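Local atomic coordinates of endonuclease NucS (Thermococcus kodakarensis KOD1, PDB entry 5GKE), a protein that binds double-stranded DNA as a mismatch restriction endonuclease and probably cleaves single-stranded ends of branched DNA structures. Residues Ser63-His67 and Thr104-Glu108. The protein carries 1 engineered substitution. Residues are numbered along the deposited sequence; the frame is centred on the assembly and turned at random.
Sequences SFLIH and TLEVE
This is a face-to-face packing of two strands across the hydrophobic interior of the N-terminal PH-like domain. Strands 64-67 and 104-108 belong to one strongly curved antiparallel sheet but do not pair with each other. Both are extended. Their axes approach to 10.0 Å, and their N-to-C directions differ by 49°, so they run obliquely in the same general sense. The CA atoms of Phe-64 and Leu-105 are 8.9 Å apart, as are those of Ile-66 and Val-107. The CA-to-CB bonds of these four residues point toward the other strand; those of Leu-65 and Glu-106 point away. Leu-105 (t, p) reaches Ile-66 CD1 (chi1 m, chi2 93°, between wells) with its CD2 at 3.7 Å, and the same CD2 lies 4.0 Å from CD2 of Phe-64 (chi1 t). Val-107 (t) places CG2 3.9 Å from Phe-64 CZ and 3.9 Å from Ile-66 CD1. Ile-56 of strand 52-58 and Leu-94 of strand 92-98 each touch both Phe-64 and Val-107. On the outer side of strand 64-67, Leu-65 and His-67 pack against the second subunit. Leu-105 also touches a guanine base of the bound DNA. The four side chains meet by van der Waals contact and carbon burial alone, 173 Å² in all, with no polar or charged pairing between the segments.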
loop_
_atom_site.group_PDB
_atom_site.type_symbol
_atom_site.label_atom_id
_atom_site.label_comp_id
_atom_site.label_asym_id
_atom_site.label_seq_id
_atom_site.Cartn_x
_atom_site.Cartn_y
_atom_site.Cartn_z
ATOM N N SER A 63 -4.564 -11.648 9.726
ATOM C CA SER A 63 -4.522 -11.151 8.351
ATOM C C SER A 63 -5.313 -12.097 7.460
ATOM O O SER A 63 -5.223 -13.325 7.581
ATOM C CB SER A 63 -3.089 -11.014 7.857
ATOM O OG SER A 63 -2.321 -10.275 8.785
ATOM N N PHE A 64 -6.119 -11.498 6.600
ATOM C CA PHE A 64 -7.116 -12.203 5.830
ATOM C C PHE A 64 -6.980 -11.658 4.427
ATOM O O PHE A 64 -7.152 -10.456 4.242
ATOM C CB PHE A 64 -8.524 -11.947 6.396
ATOM C CG PHE A 64 -9.566 -12.911 5.905
ATOM C CD1 PHE A 64 -10.321 -13.640 6.794
ATOM C CD2 PHE A 64 -9.770 -13.109 4.557
ATOM C CE1 PHE A 64 -11.265 -14.538 6.343
ATOM C CE2 PHE A 64 -10.712 -14.010 4.104
ATOM C CZ PHE A 64 -11.457 -14.726 4.990
ATOM N N LEU A 65 -6.657 -12.515 3.454
ATOM C CA LEU A 65 -6.458 -12.066 2.068
ATOM C C LEU A 65 -7.290 -12.856 1.077
ATOM O O LEU A 65 -7.280 -14.085 1.089
ATOM C CB LEU A 65 -4.990 -12.178 1.662
ATOM C CG LEU A 65 -3.932 -11.688 2.645
ATOM C CD1 LEU A 65 -2.561 -11.986 2.102
ATOM C CD2 LEU A 65 -4.083 -10.211 2.886
ATOM N N ILE A 66 -8.014 -12.151 0.221
ATOM C CA ILE A 66 -8.655 -12.770 -0.937
ATOM C C ILE A 66 -7.972 -12.291 -2.234
ATOM O O ILE A 66 -7.932 -11.087 -2.528
ATOM C CB ILE A 66 -10.163 -12.452 -1.004
ATOM C CG1 ILE A 66 -10.905 -13.007 0.217
ATOM C CG2 ILE A 66 -10.767 -13.020 -2.282
ATOM C CD1 ILE A 66 -11.055 -12.044 1.330
ATOM N N HIS A 67 -7.433 -13.225 -3.011
ATOM C CA HIS A 67 -6.708 -12.861 -4.230
ATOM C C HIS A 67 -7.395 -13.383 -5.468
ATOM O O HIS A 67 -7.762 -14.559 -5.535
ATOM C CB HIS A 67 -5.281 -13.389 -4.210
ATOM C CG HIS A 67 -4.303 -12.503 -3.507
ATOM N ND1 HIS A 67 -3.754 -11.382 -4.101
ATOM C CD2 HIS A 67 -3.745 -12.589 -2.280
ATOM C CE1 HIS A 67 -2.916 -10.812 -3.258
ATOM N NE2 HIS A 67 -2.887 -11.522 -2.142
ATOM N N THR A 104 -16.484 -5.848 8.969
ATOM C CA THR A 104 -16.737 -7.260 8.729
ATOM C C THR A 104 -16.454 -7.621 7.277
ATOM O O THR A 104 -16.777 -6.865 6.360
ATOM C CB THR A 104 -18.182 -7.671 9.078
ATOM O OG1 THR A 104 -19.106 -6.756 8.484
ATOM C CG2 THR A 104 -18.382 -7.674 10.563
ATOM N N LEU A 105 -15.827 -8.781 7.088
ATOM C CA LEU A 105 -15.530 -9.308 5.768
ATOM C C LEU A 105 -16.201 -10.669 5.589
ATOM O O LEU A 105 -15.807 -11.619 6.199
ATOM C CB LEU A 105 -14.008 -9.428 5.591
ATOM C CG LEU A 105 -13.502 -9.898 4.231
ATOM C CD1 LEU A 105 -14.108 -9.025 3.149
ATOM C CD2 LEU A 105 -11.988 -9.847 4.169
ATOM N N GLU A 106 -17.204 -10.805 4.744
ATOM C CA GLU A 106 -17.832 -12.120 4.650
ATOM C C GLU A 106 -17.448 -12.849 3.377
ATOM O O GLU A 106 -17.633 -12.321 2.268
ATOM C CB GLU A 106 -19.352 -11.999 4.733
ATOM C CG GLU A 106 -19.868 -11.808 6.135
ATOM C CD GLU A 106 -21.376 -11.828 6.204
ATOM O OE1 GLU A 106 -22.022 -11.500 5.185
ATOM O OE2 GLU A 106 -21.917 -12.172 7.276
ATOM N N VAL A 107 -16.917 -14.062 3.521
ATOM C CA VAL A 107 -16.626 -14.857 2.331
ATOM C C VAL A 107 -17.509 -16.090 2.274
ATOM O O VAL A 107 -17.310 -17.052 3.024
ATOM C CB VAL A 107 -15.157 -15.295 2.262
ATOM C CG1 VAL A 107 -14.905 -16.066 0.978
ATOM C CG2 VAL A 107 -14.246 -14.100 2.338
ATOM N N GLU A 108 -18.468 -16.056 1.353
ATOM C CA GLU A 108 -19.378 -17.164 1.141
ATOM C C GLU A 108 -18.708 -18.220 0.278
ATOM O O GLU A 108 -18.401 -17.970 -0.885
ATOM C CB GLU A 108 -20.659 -16.678 0.471
ATOM C CG GLU A 108 -21.742 -17.749 0.388
ATOM C CD GLU A 108 -22.928 -17.347 -0.483
ATOM O OE1 GLU A 108 -23.095 -16.135 -0.761
ATOM O OE2 GLU A 108 -23.690 -18.252 -0.891
#